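Local coordinates for L-iditol 2-dehydrogenase (Clostridium scindens, PDB 4OH1), which binds zinc and probably catalyses the NAD+-dependent oxidation of L-iditol and related sugar alcohols, as a member of the zinc-containing alcohol dehydrogenase family, at residues S318-K323 / Y342-I347; Q260-D265 / D291-H296. All coordinates share one frame; numbering follows the deposited sequence.

Overall arrangement
From the N terminus the chain first builds much of the GroES-like domain and most of the ligands of the two zinc sites, and then the parallel Rossmann-type sheet. Contact 2 closes there: the turn that follows helix 252-261 and leads into strand 266-270 meets, 26 residues on, the chain entering strand 294-297, the outermost of this chain's sheet, which the second subunit extends. Contact 1 opens only after contact 2 has closed, so the two loops follow in series and neither nest nor cross. It pairs strands 321-326 and 344-348 around helix 330-338, a beta-alpha-beta unit within the mixed sheet, near a zinc ion. The centres of contact 1 and contact 2 lie about 33 Å apart.

Contact 1: S318-K323 / Y342-I347; sequences SKIIQK and YAKIVI
Ile321 pairs with Lys344 and Lys323 with Ile345 as parallel bridges, and this shift of one residue defines a beta bulge; the short strand axes diverge by 65°. Two backbone bonds hold the ladder, Gln322 N to Lys344 O at 2.9 Å and Val346 N to Lys323 O at 2.9 Å, while Lys344 N to Ile320 O is weak. The Gln322 side chain supplies another: its OE1 accepts from Ala343 N at 2.9 Å, on a lone pair in the amide plane. Lys323 crosses the Tyr342 ring, its CG 3.9 Å from the ring centroid and 9° off the normal, a CH-pi contact. A bend at chi2 (-81°) lifts CD off the ring, and CE comes back down beside CZ, a methylene in van der Waals contact with Tyr342 OH at 3.5 Å. Among the apolar groups, Ile321 CG2 meets Val346 CG2 at 3.8 Å, the two side chains crossing at about a right angle. Ile320 CG2 packs alongside Lys344 CG. The pairing closes the beta-alpha-beta unit, and the Lys344 side chain links it to the zinc site: NZ, bonded to Glu75 and Ile45 O, is a second-shell group that probably helps position this zinc ligand.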
loop_
_atom_site.group_PDB
_atom_site.type_symbol
_atom_site.label_atom_id
_atom_site.label_comp_id
_atom_site.label_asym_id
_atom_site.label_seq_id
_atom_site.Cartn_x
_atom_site.Cartn_y
_atom_site.Cartn_z
ATOM N N SER A 318 22.670 -24.221 1.002
ATOM C CA SER A 318 23.729 -25.063 1.564
ATOM C C SER A 318 23.851 -24.729 3.044
ATOM O O SER A 318 24.462 -25.410 3.768
ATOM C CB SER A 318 25.032 -24.759 0.880
ATOM O OG SER A 318 25.487 -23.446 1.227
ATOM N N LYS A 319 23.185 -23.687 3.495
ATOM C CA LYS A 319 23.221 -23.279 4.878
ATOM C C LYS A 319 21.936 -23.586 5.622
ATOM O O LYS A 319 21.739 -23.144 6.744
ATOM C CB LYS A 319 23.382 -21.761 4.849
ATOM C CG LYS A 319 24.717 -21.378 4.231
ATOM C CD LYS A 319 24.948 -19.904 4.272
ATOM C CE LYS A 319 26.272 -19.539 3.694
ATOM N NZ LYS A 319 26.103 -18.143 3.214
ATOM N N ILE A 320 21.053 -24.341 4.985
ATOM C CA ILE A 320 19.735 -24.576 5.497
ATOM C C ILE A 320 19.412 -26.049 5.430
ATOM O O ILE A 320 19.020 -26.646 6.444
ATOM C CB ILE A 320 18.727 -23.764 4.687
ATOM C CG1 ILE A 320 19.022 -22.253 4.866
ATOM C CG2 ILE A 320 17.302 -24.102 5.109
ATOM C CD1 ILE A 320 18.050 -21.304 4.136
ATOM N N ILE A 321 19.583 -26.644 4.245
ATOM C CA ILE A 321 19.412 -28.071 4.111
ATOM C C ILE A 321 20.613 -28.702 4.708
ATOM O O ILE A 321 21.664 -28.621 4.148
ATOM C CB ILE A 321 19.298 -28.537 2.688
ATOM C CG1 ILE A 321 18.069 -27.921 2.045
ATOM C CG2 ILE A 321 19.138 -30.058 2.704
ATOM C CD1 ILE A 321 18.045 -27.967 0.503
ATOM N N GLN A 322 20.462 -29.323 5.858
ATOM C CA GLN A 322 21.630 -29.839 6.555
ATOM C C GLN A 322 21.709 -31.333 6.508
ATOM O O GLN A 322 22.702 -31.859 6.911
ATOM C CB GLN A 322 21.606 -29.424 8.013
ATOM C CG GLN A 322 21.473 -27.938 8.158
ATOM C CD GLN A 322 21.866 -27.450 9.497
ATOM O OE1 GLN A 322 21.072 -27.453 10.455
ATOM N NE2 GLN A 322 23.077 -26.930 9.574
ATOM N N LYS A 323 20.683 -32.025 6.032
ATOM C CA LYS A 323 20.749 -33.484 5.920
ATOM C C LYS A 323 19.973 -33.921 4.710
ATOM O O LYS A 323 18.885 -33.420 4.493
ATOM C CB LYS A 323 20.033 -34.147 7.102
ATOM C CG LYS A 323 20.817 -34.236 8.331
ATOM C CD LYS A 323 21.745 -35.414 8.256
ATOM C CE LYS A 323 22.616 -35.449 9.478
ATOM N NZ LYS A 323 23.413 -36.669 9.331
ATOM N N TYR A 342 18.406 -30.135 13.331
ATOM C CA TYR A 342 18.715 -29.708 11.943
ATOM C C TYR A 342 17.720 -28.709 11.429
ATOM O O TYR A 342 16.534 -28.768 11.792
ATOM C CB TYR A 342 18.797 -30.905 10.984
ATOM C CG TYR A 342 19.773 -31.921 11.470
ATOM C CD1 TYR A 342 21.133 -31.710 11.334
ATOM C CD2 TYR A 342 19.339 -33.070 12.127
ATOM C CE1 TYR A 342 22.055 -32.642 11.795
ATOM C CE2 TYR A 342 20.256 -34.008 12.614
ATOM C CZ TYR A 342 21.609 -33.780 12.452
ATOM O OH TYR A 342 22.508 -34.685 12.928
ATOM N N ALA A 343 18.181 -27.794 10.564
ATOM C CA ALA A 343 17.286 -26.778 10.070
ATOM C C ALA A 343 16.265 -27.392 9.097
ATOM O O ALA A 343 15.072 -27.241 9.284
ATOM C CB ALA A 343 18.057 -25.621 9.426
ATOM N N LYS A 344 16.743 -28.059 8.054
ATOM C CA LYS A 344 15.876 -28.759 7.095
ATOM C C LYS A 344 16.531 -30.076 6.682
ATOM O O LYS A 344 17.760 -30.150 6.480
ATOM C CB LYS A 344 15.600 -27.949 5.804
ATOM C CG LYS A 344 14.616 -26.801 5.929
ATOM C CD LYS A 344 13.224 -27.210 6.355
ATOM C CE LYS A 344 12.309 -27.455 5.205
ATOM N NZ LYS A 344 10.900 -27.624 5.684
ATOM N N ILE A 345 15.675 -31.088 6.558
ATOM C CA ILE A 345 16.055 -32.412 6.093
ATOM C C ILE A 345 15.332 -32.740 4.804
ATOM O O ILE A 345 14.121 -32.529 4.700
ATOM C CB ILE A 345 15.680 -33.452 7.121
ATOM C CG1 ILE A 345 16.382 -33.169 8.453
ATOM C CG2 ILE A 345 16.075 -34.854 6.637
ATOM C CD1 ILE A 345 15.645 -33.774 9.673
ATOM N N VAL A 346 16.080 -33.245 3.807
ATOM C CA VAL A 346 15.448 -33.704 2.576
ATOM C C VAL A 346 15.645 -35.179 2.358
ATOM O O VAL A 346 16.684 -35.749 2.706
ATOM C CB VAL A 346 15.913 -32.961 1.276
ATOM C CG1 VAL A 346 15.516 -31.556 1.351
ATOM C CG2 VAL A 346 17.431 -33.063 1.062
ATOM N N ILE A 347 14.643 -35.765 1.717
ATOM C CA ILE A 347 14.676 -37.151 1.340
ATOM C C ILE A 347 14.706 -37.313 -0.168
ATOM O O ILE A 347 13.859 -36.790 -0.855
ATOM C CB ILE A 347 13.462 -37.873 1.877
ATOM C CG1 ILE A 347 13.462 -37.806 3.393
ATOM C CG2 ILE A 347 13.490 -39.346 1.406
ATOM C CD1 ILE A 347 12.273 -38.465 4.050
#

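Contact 2: Q260-D265 / D291-H296; sequences QLLARD and DQKHIH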
loop_
_atom_site.group_PDB
_atom_site.type_symbol
_atom_site.label_atom_id
_atom_site.label_comp_id
_atom_site.label_asym_id
_atom_site.label_seq_id
_atom_site.Cartn_x
_atom_site.Cartn_y
_atom_site.Cartn_z
ATOM N N GLN A 260 7.464 -7.353 22.991
ATOM C CA GLN A 260 8.249 -6.391 23.756
ATOM C C GLN A 260 9.346 -5.692 22.984
ATOM O O GLN A 260 9.628 -4.542 23.220
ATOM C CB GLN A 260 8.878 -7.084 24.940
ATOM C CG GLN A 260 7.858 -7.470 25.952
ATOM C CD GLN A 260 8.494 -8.012 27.204
ATOM O OE1 GLN A 260 9.530 -8.707 27.158
ATOM N NE2 GLN A 260 7.880 -7.688 28.350
ATOM N N LEU A 261 9.958 -6.440 22.077
ATOM C CA LEU A 261 11.000 -5.963 21.155
ATOM C C LEU A 261 10.506 -5.037 20.070
ATOM O O LEU A 261 11.257 -4.271 19.487
ATOM C CB LEU A 261 11.657 -7.158 20.450
ATOM C CG LEU A 261 12.517 -8.070 21.295
ATOM C CD1 LEU A 261 12.802 -9.323 20.509
ATOM C CD2 LEU A 261 13.792 -7.416 21.735
ATOM N N LEU A 262 9.231 -5.082 19.810
ATOM C CA LEU A 262 8.678 -4.377 18.711
ATOM C C LEU A 262 8.688 -2.831 18.910
ATOM O O LEU A 262 8.234 -2.315 19.905
ATOM C CB LEU A 262 7.241 -4.903 18.481
ATOM C CG LEU A 262 6.662 -4.436 17.123
ATOM C CD1 LEU A 262 7.356 -5.061 15.953
ATOM C CD2 LEU A 262 5.172 -4.779 17.109
ATOM N N ALA A 263 9.221 -2.118 17.938
ATOM C CA ALA A 263 9.235 -0.652 17.950
ATOM C C ALA A 263 7.864 -0.046 17.809
ATOM O O ALA A 263 6.911 -0.711 17.402
ATOM C CB ALA A 263 10.095 -0.154 16.843
ATOM N N ARG A 264 7.761 1.244 18.139
ATOM C CA ARG A 264 6.540 1.980 17.916
ATOM C C ARG A 264 6.249 1.960 16.429
ATOM O O ARG A 264 7.156 2.072 15.631
ATOM C CB ARG A 264 6.644 3.420 18.423
ATOM C CG ARG A 264 6.906 3.525 19.904
ATOM C CD ARG A 264 7.019 5.011 20.385
ATOM N NE ARG A 264 5.701 5.579 20.651
ATOM C CZ ARG A 264 5.472 6.883 20.785
ATOM N NH1 ARG A 264 6.472 7.748 20.663
ATOM N NH2 ARG A 264 4.250 7.345 21.028
ATOM N N ASP A 265 4.991 1.780 16.062
ATOM C CA ASP A 265 4.611 1.604 14.681
ATOM C C ASP A 265 5.210 0.356 13.985
ATOM O O ASP A 265 5.189 0.274 12.779
ATOM C CB ASP A 265 4.953 2.864 13.851
ATOM C CG ASP A 265 4.103 2.983 12.599
ATOM O OD1 ASP A 265 2.890 2.613 12.653
ATOM O OD2 ASP A 265 4.615 3.450 11.545
ATOM N N ASP A 291 2.044 2.904 21.792
ATOM C CA ASP A 291 3.063 2.454 20.838
ATOM C C ASP A 291 2.635 2.197 19.371
ATOM O O ASP A 291 3.479 2.019 18.490
ATOM C CB ASP A 291 3.825 1.244 21.427
ATOM C CG ASP A 291 4.856 1.675 22.470
ATOM O OD1 ASP A 291 5.055 2.904 22.665
ATOM O OD2 ASP A 291 5.456 0.781 23.070
ATOM N N GLN A 292 1.338 2.200 19.101
ATOM C CA GLN A 292 0.883 2.060 17.772
ATOM C C GLN A 292 1.466 0.778 17.108
ATOM O O GLN A 292 1.892 0.786 15.967
ATOM C CB GLN A 292 1.227 3.349 16.984
ATOM C CG GLN A 292 0.371 3.450 15.710
ATOM C CD GLN A 292 0.427 4.782 14.998
ATOM O OE1 GLN A 292 -0.322 5.712 15.320
ATOM N NE2 GLN A 292 1.314 4.875 14.001
ATOM N N LYS A 293 1.492 -0.318 17.842
ATOM C CA LYS A 293 1.995 -1.563 17.298
ATOM C C LYS A 293 0.986 -2.213 16.333
ATOM O O LYS A 293 -0.187 -1.894 16.333
ATOM C CB LYS A 293 2.427 -2.518 18.398
ATOM C CG LYS A 293 3.638 -2.047 19.193
ATOM C CD LYS A 293 3.810 -2.889 20.443
ATOM C CE LYS A 293 5.080 -2.472 21.194
ATOM N NZ LYS A 293 5.320 -3.431 22.285
ATOM N N HIS A 294 1.504 -3.015 15.409
ATOM C CA HIS A 294 0.670 -3.744 14.463
ATOM C C HIS A 294 1.017 -5.205 14.669
ATOM O O HIS A 294 2.200 -5.587 14.567
ATOM C CB HIS A 294 0.907 -3.323 13.011
ATOM C CG HIS A 294 0.963 -1.849 12.817
ATOM N ND1 HIS A 294 -0.156 -1.081 12.674
ATOM C CD2 HIS A 294 2.009 -0.998 12.768
ATOM C CE1 HIS A 294 0.192 0.192 12.575
ATOM N NE2 HIS A 294 1.497 0.266 12.638
ATOM N N ILE A 295 -0.021 -5.992 14.988
ATOM C CA ILE A 295 0.120 -7.430 15.257
ATOM C C ILE A 295 -0.658 -8.213 14.200
ATOM O O ILE A 295 -1.877 -8.017 14.031
ATOM C CB ILE A 295 -0.461 -7.702 16.648
ATOM C CG1 ILE A 295 0.428 -6.989 17.678
ATOM C CG2 ILE A 295 -0.532 -9.192 16.926
ATOM C CD1 ILE A 295 -0.173 -6.927 19.019
ATOM N N HIS A 296 0.034 -9.090 13.513
ATOM C CA HIS A 296 -0.547 -9.812 12.401
ATOM C C HIS A 296 -0.399 -11.296 12.559
ATOM O O HIS A 296 0.627 -11.803 13.075
ATOM C CB HIS A 296 0.196 -9.522 11.093
ATOM C CG HIS A 296 0.441 -8.082 10.833
ATOM N ND1 HIS A 296 -0.518 -7.251 10.310
ATOM C CD2 HIS A 296 1.553 -7.320 10.985
ATOM C CE1 HIS A 296 -0.019 -6.035 10.169
ATOM N NE2 HIS A 296 1.229 -6.048 10.585
HETATM O O HOH W 1 7.908 -2.825 23.086
#
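Asp265 OD1 is gripped by two donors, His294 NE2 at 2.7 Å and Gln292 NE2 at 3.1 Å, which arrive from opposite faces of the carboxylate plane. The histidine bond is nearly straight, 175° at the hydrogen, and the oxygen lies in the plane of the imidazole although the carboxylate is turned 68° from it. Gln292 extends alongside Asp265, whose OD1 lies close to the Gln292 amide plane, although NE2 comes from well above the carboxylate plane. Gln292 OE1 accepts from Ile299 N of the second subunit, which holds the amide from its other end. With CG anti to the backbone N (chi1 -156°), Asp265 starts its carboxylate toward these donors. The neighbouring backbone is tied by Asp265 N to Asp291 O at 2.9 Å. Arg264 crosses Asp291 at about a right angle: its NE forms a salt bridge with Asp291 OD1 at 3.4 Å, and its CG rests against the same oxygen. Each charge has a second partner, Arg264 NH2 on Trp290 O and Asp291 OD2 on Arg241. Leu262 and Lys293 run antiparallel alongside one another, with Leu262 CD2 3.8 Å from Lys293 CG. The extended lysine carries NZ to Asp287 and Leu259 O. Beyond the turn, His294 ND1 bonds His296 ND1 of the second subunit, and residues 294-296 pair with that subunit's strand in an antiparallel ladder. With NE2 donating to Asp265, the imidazole is fixed in rotation and held between a carboxylate and the partner histidine, so the polar turn probably helps orient a side chain of the subunit interface.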